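PDB 5U1T: separin from Saccharomyces cerevisiae, which cleaves the MCD1/SCC1 subunit of cohesin at the onset of anaphase, acting as a caspase-like cysteine protease that is held inactive by securin for most of the cell cycle. Local coordinates for residues 654-666 against 895-908. Sequence-based numbering, arbitrary orientation.
Sequences LSLYMIDDALMMK and YFGDQLEKTFLPNL
With OG1 anti to the backbone N (chi1 169°), T903 aims its hydroxyl at the carbonyl of L656, and Y657, whose CG lies anti to its own carbonyl carbon (chi1 -74°), swings its ring to L908. The hydroxyl of T903 does two jobs: OG1 donates to L656 O at 2.7 Å, almost in line with the C=O bond, and accepts from the backbone N of L905, capping helix 905-912. A threonine suits this place because its methyl is useful too, CG2 sitting over the centre of one face of the F896 ring. Next to this bond F904 N donates to Y657 O at 3.0 Å. Branched L908 lays CD2 over one face of the Y657 ring, displaced toward the rim near CZ, in a CH-pi contact 3.6 Å from the ring centroid, while L905 CD1 approaches Y657 CD1 to 3.7 Å. Helix 642-655 ends in a Schellman motif, with Y657, at positive phi, as its C-prime residue, and M658 is the N-cap of helix 659-672. In this all-helical region the turn between two consecutive helices thus packs on the loop before helix 905-912. The long, flexible M658 brings CE to the edge of the F896 ring, near its plane, and L656 sets CD1 at the edge of the Y895 ring and turns CD2 to F896 CZ and to L905 CD2, with I872 of helix 872-881 also touching L656. Exposed K902 stretches an extended chain along the carboxylate of buried D661, and its NZ meets OD1 on the syn side at 2.7 Å in a salt bridge; a lysine suits because it brings that carboxylate a positive charge. Replacing D661 with an alanine is likely to leave the K902 ammonium without its carboxylate mate and its chain freer to swing.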
ATOM      1  N   LEU A 654      10.751 -11.964   3.281  1.00 62.64           N
ATOM      2  CA  LEU A 654       9.379 -12.435   3.216  1.00 53.95           C
ATOM      3  C   LEU A 654       8.894 -12.572   1.774  1.00 62.86           C
ATOM      4  O   LEU A 654       8.323 -13.597   1.415  1.00 65.61           O
ATOM      5  CB  LEU A 654       8.460 -11.503   3.995  1.00 54.97           C
ATOM      6  CG  LEU A 654       8.684 -11.423   5.507  1.00 59.95           C
ATOM      7  CD1 LEU A 654       7.895 -10.265   6.070  1.00 60.99           C
ATOM      8  CD2 LEU A 654       8.293 -12.687   6.214  1.00 61.64           C
ATOM      9  N   SER A 655       9.124 -11.573   0.932  1.00 60.19           N
ATOM     10  CA  SER A 655       8.675 -11.692  -0.447  1.00 57.66           C
ATOM     11  C   SER A 655       9.333 -12.891  -1.150  1.00 55.07           C
ATOM     12  O   SER A 655       8.751 -13.493  -2.055  1.00 55.71           O
ATOM     13  CB  SER A 655       8.950 -10.405  -1.212  1.00 55.65           C
ATOM     14  OG  SER A 655       8.361 -10.417  -2.500  1.00 56.97           O
ATOM     15  N   LEU A 656      10.531 -13.264  -0.720  1.00 53.02           N
ATOM     16  CA  LEU A 656      11.195 -14.406  -1.335  1.00 60.01           C
ATOM     17  C   LEU A 656      10.966 -15.703  -0.535  1.00 62.44           C
ATOM     18  O   LEU A 656      11.638 -16.724  -0.760  1.00 56.82           O
ATOM     19  CB  LEU A 656      12.686 -14.123  -1.509  1.00 47.76           C
ATOM     20  CG  LEU A 656      12.906 -13.179  -2.685  1.00 53.58           C
ATOM     21  CD1 LEU A 656      14.376 -12.912  -2.932  1.00 53.22           C
ATOM     22  CD2 LEU A 656      12.233 -13.682  -3.944  1.00 47.15           C
ATOM     23  N   TYR A 657       9.986 -15.648   0.370  1.00 59.13           N
ATOM     24  CA  TYR A 657       9.639 -16.748   1.286  1.00 60.82           C
ATOM     25  C   TYR A 657      10.879 -17.334   1.972  1.00 60.13           C
ATOM     26  O   TYR A 657      10.987 -18.535   2.200  1.00 63.10           O
ATOM     27  CB  TYR A 657       8.827 -17.841   0.557  1.00 59.62           C
ATOM     28  CG  TYR A 657       7.389 -17.415   0.291  1.00 57.23           C
ATOM     29  CD1 TYR A 657       7.051 -16.710  -0.861  1.00 54.80           C
ATOM     30  CD2 TYR A 657       6.383 -17.693   1.205  1.00 55.79           C
ATOM     31  CE1 TYR A 657       5.762 -16.318  -1.096  1.00 51.67           C
ATOM     32  CE2 TYR A 657       5.086 -17.303   0.973  1.00 58.65           C
ATOM     33  CZ  TYR A 657       4.778 -16.612  -0.174  1.00 57.39           C
ATOM     34  OH  TYR A 657       3.472 -16.208  -0.394  1.00 62.54           O
ATOM     35  N   MET A 658      11.810 -16.455   2.322  1.00 62.07           N
ATOM     36  CA  MET A 658      12.938 -16.861   3.131  1.00 65.10           C
ATOM     37  C   MET A 658      12.545 -16.705   4.591  1.00 65.41           C
ATOM     38  O   MET A 658      13.000 -15.803   5.280  1.00 64.18           O
ATOM     39  CB  MET A 658      14.174 -16.046   2.790  1.00 58.71           C
ATOM     40  CG  MET A 658      14.504 -15.985   1.309  1.00 61.19           C
ATOM     41  SD  MET A 658      16.104 -15.179   1.082  1.00 68.85           S
ATOM     42  CE  MET A 658      16.108 -14.890  -0.670  1.00 62.41           C
ATOM     43  N   ILE A 659      11.682 -17.597   5.057  1.00 65.65           N
ATOM     44  CA  ILE A 659      11.086 -17.422   6.369  1.00 67.17           C
ATOM     45  C   ILE A 659      12.159 -17.526   7.452  1.00 66.14           C
ATOM     46  O   ILE A 659      12.099 -16.817   8.456  1.00 65.87           O
ATOM     47  CB  ILE A 659       9.943 -18.438   6.616  1.00 62.42           C
ATOM     48  CG1 ILE A 659       8.631 -17.932   6.029  1.00 56.54           C
ATOM     49  CG2 ILE A 659       9.669 -18.586   8.078  1.00 63.33           C
ATOM     50  CD1 ILE A 659       8.624 -17.790   4.547  1.00 64.62           C
ATOM     51  N   ASP A 660      13.147 -18.390   7.231  1.00 67.87           N
ATOM     52  CA  ASP A 660      14.282 -18.504   8.146  1.00 72.72           C
ATOM     53  C   ASP A 660      14.871 -17.134   8.499  1.00 76.68           C
ATOM     54  O   ASP A 660      14.916 -16.745   9.671  1.00 74.75           O
ATOM     55  CB  ASP A 660      15.385 -19.392   7.549  1.00 79.20           C
ATOM     56  CG  ASP A 660      15.195 -20.892   7.866  1.00 83.44           C
ATOM     57  OD1 ASP A 660      14.341 -21.251   8.722  1.00 71.07           O
ATOM     58  OD2 ASP A 660      15.930 -21.712   7.260  1.00 74.71           O
ATOM     59  N   ASP A 661      15.309 -16.398   7.483  1.00 74.96           N
ATOM     60  CA  ASP A 661      15.992 -15.134   7.733  1.00 70.16           C
ATOM     61  C   ASP A 661      15.048 -14.057   8.223  1.00 66.72           C
ATOM     62  O   ASP A 661      15.434 -13.209   9.013  1.00 71.46           O
ATOM     63  CB  ASP A 661      16.715 -14.660   6.478  1.00 69.33           C
ATOM     64  CG  ASP A 661      17.754 -15.646   6.015  1.00 73.00           C
ATOM     65  OD1 ASP A 661      18.725 -15.886   6.771  1.00 82.61           O
ATOM     66  OD2 ASP A 661      17.590 -16.190   4.903  1.00 75.49           O
ATOM     67  N   ALA A 662      13.815 -14.096   7.748  1.00 60.88           N
ATOM     68  CA  ALA A 662      12.796 -13.184   8.228  1.00 65.05           C
ATOM     69  C   ALA A 662      12.580 -13.302   9.738  1.00 69.54           C
ATOM     70  O   ALA A 662      12.373 -12.308  10.423  1.00 75.67           O
ATOM     71  CB  ALA A 662      11.500 -13.418   7.495  1.00 56.98           C
ATOM     72  N   LEU A 663      12.643 -14.511  10.274  1.00 76.33           N
ATOM     73  CA  LEU A 663      12.351 -14.681  11.688  1.00 74.21           C
ATOM     74  C   LEU A 663      13.526 -14.202  12.541  1.00 78.74           C
ATOM     75  O   LEU A 663      13.317 -13.634  13.619  1.00 78.24           O
ATOM     76  CB  LEU A 663      11.988 -16.138  11.982  1.00 73.50           C
ATOM     77  CG  LEU A 663      10.680 -16.637  11.335  1.00 69.63           C
ATOM     78  CD1 LEU A 663      10.490 -18.141  11.514  1.00 62.98           C
ATOM     79  CD2 LEU A 663       9.468 -15.874  11.869  1.00 71.31           C
ATOM     80  N   MET A 664      14.753 -14.406  12.054  1.00 79.57           N
ATOM     81  CA  MET A 664      15.945 -13.882  12.723  1.00 77.33           C
ATOM     82  C   MET A 664      15.810 -12.381  12.792  1.00 78.74           C
ATOM     83  O   MET A 664      16.053 -11.752  13.823  1.00 88.01           O
ATOM     84  CB  MET A 664      17.229 -14.275  11.980  1.00 78.18           C
ATOM     85  CG  MET A 664      17.539 -15.781  12.017  1.00 85.68           C
ATOM     86  SD  MET A 664      18.863 -16.335  10.896  1.00112.15           S
ATOM     87  CE  MET A 664      20.212 -15.209  11.324  1.00 91.39           C
ATOM     88  N   MET A 665      15.398 -11.822  11.665  1.00 78.54           N
ATOM     89  CA  MET A 665      15.103 -10.403  11.542  1.00 81.78           C
ATOM     90  C   MET A 665      14.054  -9.964  12.564  1.00 82.33           C
ATOM     91  O   MET A 665      14.280  -9.005  13.295  1.00 85.81           O
ATOM     92  CB  MET A 665      14.622 -10.103  10.120  1.00 80.56           C
ATOM     93  CG  MET A 665      14.994  -8.750   9.554  1.00 78.76           C
ATOM     94  SD  MET A 665      16.766  -8.543   9.343  1.00 98.06           S
ATOM     95  CE  MET A 665      17.280 -10.171   8.803  1.00 81.17           C
ATOM     96  N   LYS A 666      12.924 -10.674  12.615  1.00 81.91           N
ATOM     97  CA  LYS A 666      11.825 -10.326  13.521  1.00 85.89           C
ATOM     98  C   LYS A 666      12.286 -10.146  14.951  1.00 93.21           C
ATOM     99  O   LYS A 666      12.129  -9.071  15.522  1.00 94.89           O
ATOM    100  CB  LYS A 666      10.716 -11.390  13.511  1.00 83.31           C
ATOM    101  CG  LYS A 666       9.762 -11.316  14.745  1.00 86.18           C
ATOM    102  CD  LYS A 666       8.651 -12.379  14.697  1.00 87.84           C
ATOM    103  CE  LYS A 666       7.569 -12.171  15.768  1.00 84.44           C
ATOM    104  NZ  LYS A 666       6.344 -13.015  15.492  1.00 71.61           N
ATOM    105  N   TYR A 895      17.847 -17.935  -9.845  1.00 77.00           N
ATOM    106  CA  TYR A 895      17.615 -16.669  -9.160  1.00 67.79           C
ATOM    107  C   TYR A 895      18.117 -16.779  -7.736  1.00 68.60           C
ATOM    108  O   TYR A 895      18.668 -15.822  -7.207  1.00 70.94           O
ATOM    109  CB  TYR A 895      16.133 -16.298  -9.189  1.00 61.92           C
ATOM    110  CG  TYR A 895      15.792 -14.928  -8.627  1.00 60.64           C
ATOM    111  CD1 TYR A 895      15.612 -14.735  -7.262  1.00 62.29           C
ATOM    112  CD2 TYR A 895      15.614 -13.838  -9.462  1.00 59.85           C
ATOM    113  CE1 TYR A 895      15.285 -13.495  -6.744  1.00 56.81           C
ATOM    114  CE2 TYR A 895      15.285 -12.594  -8.955  1.00 64.00           C
ATOM    115  CZ  TYR A 895      15.115 -12.425  -7.593  1.00 62.22           C
ATOM    116  OH  TYR A 895      14.761 -11.187  -7.087  1.00 55.11           O
ATOM    117  N   PHE A 896      17.950 -17.944  -7.118  1.00 67.48           N
ATOM    118  CA  PHE A 896      18.491 -18.139  -5.777  1.00 68.75           C
ATOM    119  C   PHE A 896      19.894 -18.749  -5.784  1.00 74.25           C
ATOM    120  O   PHE A 896      20.630 -18.629  -4.801  1.00 76.15           O
ATOM    121  CB  PHE A 896      17.554 -18.997  -4.943  1.00 64.14           C
ATOM    122  CG  PHE A 896      16.282 -18.308  -4.594  1.00 65.93           C
ATOM    123  CD1 PHE A 896      16.221 -17.451  -3.515  1.00 58.68           C
ATOM    124  CD2 PHE A 896      15.148 -18.500  -5.355  1.00 67.12           C
ATOM    125  CE1 PHE A 896      15.066 -16.812  -3.199  1.00 52.41           C
ATOM    126  CE2 PHE A 896      13.989 -17.856  -5.041  1.00 66.15           C
ATOM    127  CZ  PHE A 896      13.953 -17.007  -3.956  1.00 65.09           C
ATOM    128  N   GLY A 897      20.267 -19.381  -6.895  1.00 75.21           N
ATOM    129  CA  GLY A 897      21.574 -19.999  -7.014  1.00 70.75           C
ATOM    130  C   GLY A 897      21.836 -20.881  -5.818  1.00 76.62           C
ATOM    131  O   GLY A 897      21.063 -21.797  -5.534  1.00 81.93           O
ATOM    132  N   ASP A 898      22.896 -20.569  -5.084  1.00 78.30           N
ATOM    133  CA  ASP A 898      23.294 -21.358  -3.924  1.00 80.12           C
ATOM    134  C   ASP A 898      22.493 -21.029  -2.662  1.00 79.24           C
ATOM    135  O   ASP A 898      22.690 -21.662  -1.621  1.00 79.62           O
ATOM    136  CB  ASP A 898      24.766 -21.135  -3.651  1.00 76.65           C
ATOM    137  CG  ASP A 898      25.110 -19.685  -3.668  1.00 83.63           C
ATOM    138  OD1 ASP A 898      24.223 -18.885  -3.297  1.00 86.27           O
ATOM    139  OD2 ASP A 898      26.239 -19.324  -4.077  1.00 97.34           O
ATOM    140  N   GLN A 899      21.620 -20.024  -2.750  1.00 74.99           N
ATOM    141  CA  GLN A 899      20.718 -19.679  -1.645  1.00 74.89           C
ATOM    142  C   GLN A 899      19.411 -20.494  -1.629  1.00 69.38           C
ATOM    143  O   GLN A 899      18.560 -20.272  -0.766  1.00 68.13           O
ATOM    144  CB  GLN A 899      20.356 -18.190  -1.690  1.00 78.65           C
ATOM    145  CG  GLN A 899      21.524 -17.227  -1.562  1.00 80.27           C
ATOM    146  CD  GLN A 899      22.052 -17.114  -0.142  1.00 79.98           C
ATOM    147  OE1 GLN A 899      23.056 -17.746   0.215  1.00 85.15           O
ATOM    148  NE2 GLN A 899      21.388 -16.297   0.675  1.00 74.24           N
ATOM    149  N   LEU A 900      19.266 -21.442  -2.558  1.00 71.08           N
ATOM    150  CA  LEU A 900      18.005 -22.173  -2.780  1.00 70.42           C
ATOM    151  C   LEU A 900      17.455 -22.903  -1.549  1.00 68.52           C
ATOM    152  O   LEU A 900      16.307 -23.327  -1.517  1.00 69.36           O
ATOM    153  CB  LEU A 900      18.196 -23.179  -3.917  1.00 64.74           C
ATOM    154  CG  LEU A 900      16.918 -23.661  -4.606  1.00 69.38           C
ATOM    155  CD1 LEU A 900      16.046 -22.478  -4.982  1.00 69.54           C
ATOM    156  CD2 LEU A 900      17.249 -24.470  -5.840  1.00 69.22           C
ATOM    157  N   GLU A 901      18.293 -23.011  -0.533  1.00 69.52           N
ATOM    158  CA  GLU A 901      18.048 -23.828   0.634  1.00 65.91           C
ATOM    159  C   GLU A 901      17.395 -23.021   1.759  1.00 68.77           C
ATOM    160  O   GLU A 901      17.045 -23.576   2.800  1.00 77.70           O
ATOM    161  CB  GLU A 901      19.390 -24.427   1.090  1.00 80.74           C
ATOM    162  CG  GLU A 901      19.351 -25.467   2.191  1.00 91.36           C
ATOM    163  CD  GLU A 901      19.001 -26.856   1.675  1.00 99.26           C
ATOM    164  OE1 GLU A 901      17.810 -27.079   1.309  1.00 97.40           O
ATOM    165  OE2 GLU A 901      19.919 -27.725   1.647  1.00 95.80           O
ATOM    166  N   LYS A 902      17.232 -21.713   1.566  1.00 67.62           N
ATOM    167  CA  LYS A 902      16.688 -20.868   2.641  1.00 69.80           C
ATOM    168  C   LYS A 902      15.373 -20.193   2.242  1.00 67.85           C
ATOM    169  O   LYS A 902      14.835 -19.373   2.993  1.00 68.00           O
ATOM    170  CB  LYS A 902      17.718 -19.815   3.083  1.00 74.12           C
ATOM    171  CG  LYS A 902      18.367 -20.120   4.452  1.00 80.96           C
ATOM    172  CD  LYS A 902      19.313 -19.001   4.930  1.00 80.95           C
ATOM    173  CE  LYS A 902      19.762 -19.216   6.391  1.00 88.87           C
ATOM    174  NZ  LYS A 902      20.416 -18.022   7.024  1.00 82.00           N
ATOM    175  N   THR A 903      14.865 -20.577   1.070  1.00 64.31           N
ATOM    176  CA  THR A 903      13.576 -20.142   0.558  1.00 60.50           C
ATOM    177  C   THR A 903      12.586 -21.314   0.342  1.00 66.91           C
ATOM    178  O   THR A 903      12.909 -22.341  -0.275  1.00 61.32           O
ATOM    179  CB  THR A 903      13.754 -19.388  -0.763  1.00 61.98           C
ATOM    180  OG1 THR A 903      12.481 -19.187  -1.379  1.00 60.60           O
ATOM    181  CG2 THR A 903      14.636 -20.165  -1.709  1.00 54.12           C
ATOM    182  N   PHE A 904      11.371 -21.140   0.854  1.00 65.59           N
ATOM    183  CA  PHE A 904      10.275 -22.068   0.614  1.00 63.48           C
ATOM    184  C   PHE A 904       9.637 -21.828  -0.745  1.00 63.78           C
ATOM    185  O   PHE A 904       8.709 -22.530  -1.124  1.00 65.52           O
ATOM    186  CB  PHE A 904       9.220 -21.935   1.714  1.00 59.23           C
ATOM    187  CG  PHE A 904       8.125 -22.957   1.643  1.00 61.06           C
ATOM    188  CD1 PHE A 904       8.383 -24.286   1.917  1.00 63.48           C
ATOM    189  CD2 PHE A 904       6.835 -22.583   1.309  1.00 65.46           C
ATOM    190  CE1 PHE A 904       7.376 -25.229   1.864  1.00 67.45           C
ATOM    191  CE2 PHE A 904       5.816 -23.518   1.255  1.00 66.12           C
ATOM    192  CZ  PHE A 904       6.090 -24.847   1.530  1.00 67.41           C
ATOM    193  N   LEU A 905      10.128 -20.834  -1.476  1.00 63.07           N
ATOM    194  CA  LEU A 905       9.469 -20.430  -2.712  1.00 64.30           C
ATOM    195  C   LEU A 905       9.451 -21.530  -3.800  1.00 61.70           C
ATOM    196  O   LEU A 905       8.441 -21.705  -4.462  1.00 63.54           O
ATOM    197  CB  LEU A 905      10.104 -19.145  -3.252  1.00 62.07           C
ATOM    198  CG  LEU A 905       9.373 -18.437  -4.390  1.00 61.05           C
ATOM    199  CD1 LEU A 905       7.906 -18.364  -4.080  1.00 57.09           C
ATOM    200  CD2 LEU A 905       9.927 -17.047  -4.567  1.00 57.75           C
ATOM    201  N   PRO A 906      10.549 -22.278  -4.000  1.00 62.17           N
ATOM    202  CA  PRO A 906      10.355 -23.322  -5.030  1.00 65.62           C
ATOM    203  C   PRO A 906       9.440 -24.508  -4.601  1.00 67.14           C
ATOM    204  O   PRO A 906       8.834 -25.196  -5.450  1.00 58.86           O
ATOM    205  CB  PRO A 906      11.784 -23.799  -5.318  1.00 57.29           C
ATOM    206  CG  PRO A 906      12.626 -23.271  -4.207  1.00 62.55           C
ATOM    207  CD  PRO A 906      11.970 -22.057  -3.679  1.00 60.00           C
ATOM    208  N   ASN A 907       9.341 -24.725  -3.289  1.00 63.19           N
ATOM    209  CA  ASN A 907       8.394 -25.678  -2.723  1.00 62.84           C
ATOM    210  C   ASN A 907       6.947 -25.199  -2.706  1.00 62.88           C
ATOM    211  O   ASN A 907       6.017 -26.003  -2.823  1.00 62.91           O
ATOM    212  CB  ASN A 907       8.820 -26.036  -1.310  1.00 62.89           C
ATOM    213  CG  ASN A 907       9.649 -27.284  -1.284  1.00 63.99           C
ATOM    214  OD1 ASN A 907       9.605 -28.080  -2.232  1.00 64.64           O
ATOM    215  ND2 ASN A 907      10.418 -27.474  -0.214  1.00 63.57           N
ATOM    216  N   LEU A 908       6.760 -23.892  -2.538  1.00 66.16           N
ATOM    217  CA  LEU A 908       5.438 -23.295  -2.625  1.00 60.16           C
ATOM    218  C   LEU A 908       4.903 -23.480  -4.033  1.00 61.25           C
ATOM    219  O   LEU A 908       3.739 -23.850  -4.222  1.00 60.52           O
ATOM    220  CB  LEU A 908       5.487 -21.825  -2.248  1.00 61.03           C
ATOM    221  CG  LEU A 908       4.158 -21.085  -2.145  1.00 61.57           C
ATOM    222  CD1 LEU A 908       3.212 -21.853  -1.273  1.00 65.47           C
ATOM    223  CD2 LEU A 908       4.423 -19.740  -1.550  1.00 61.15           C
TER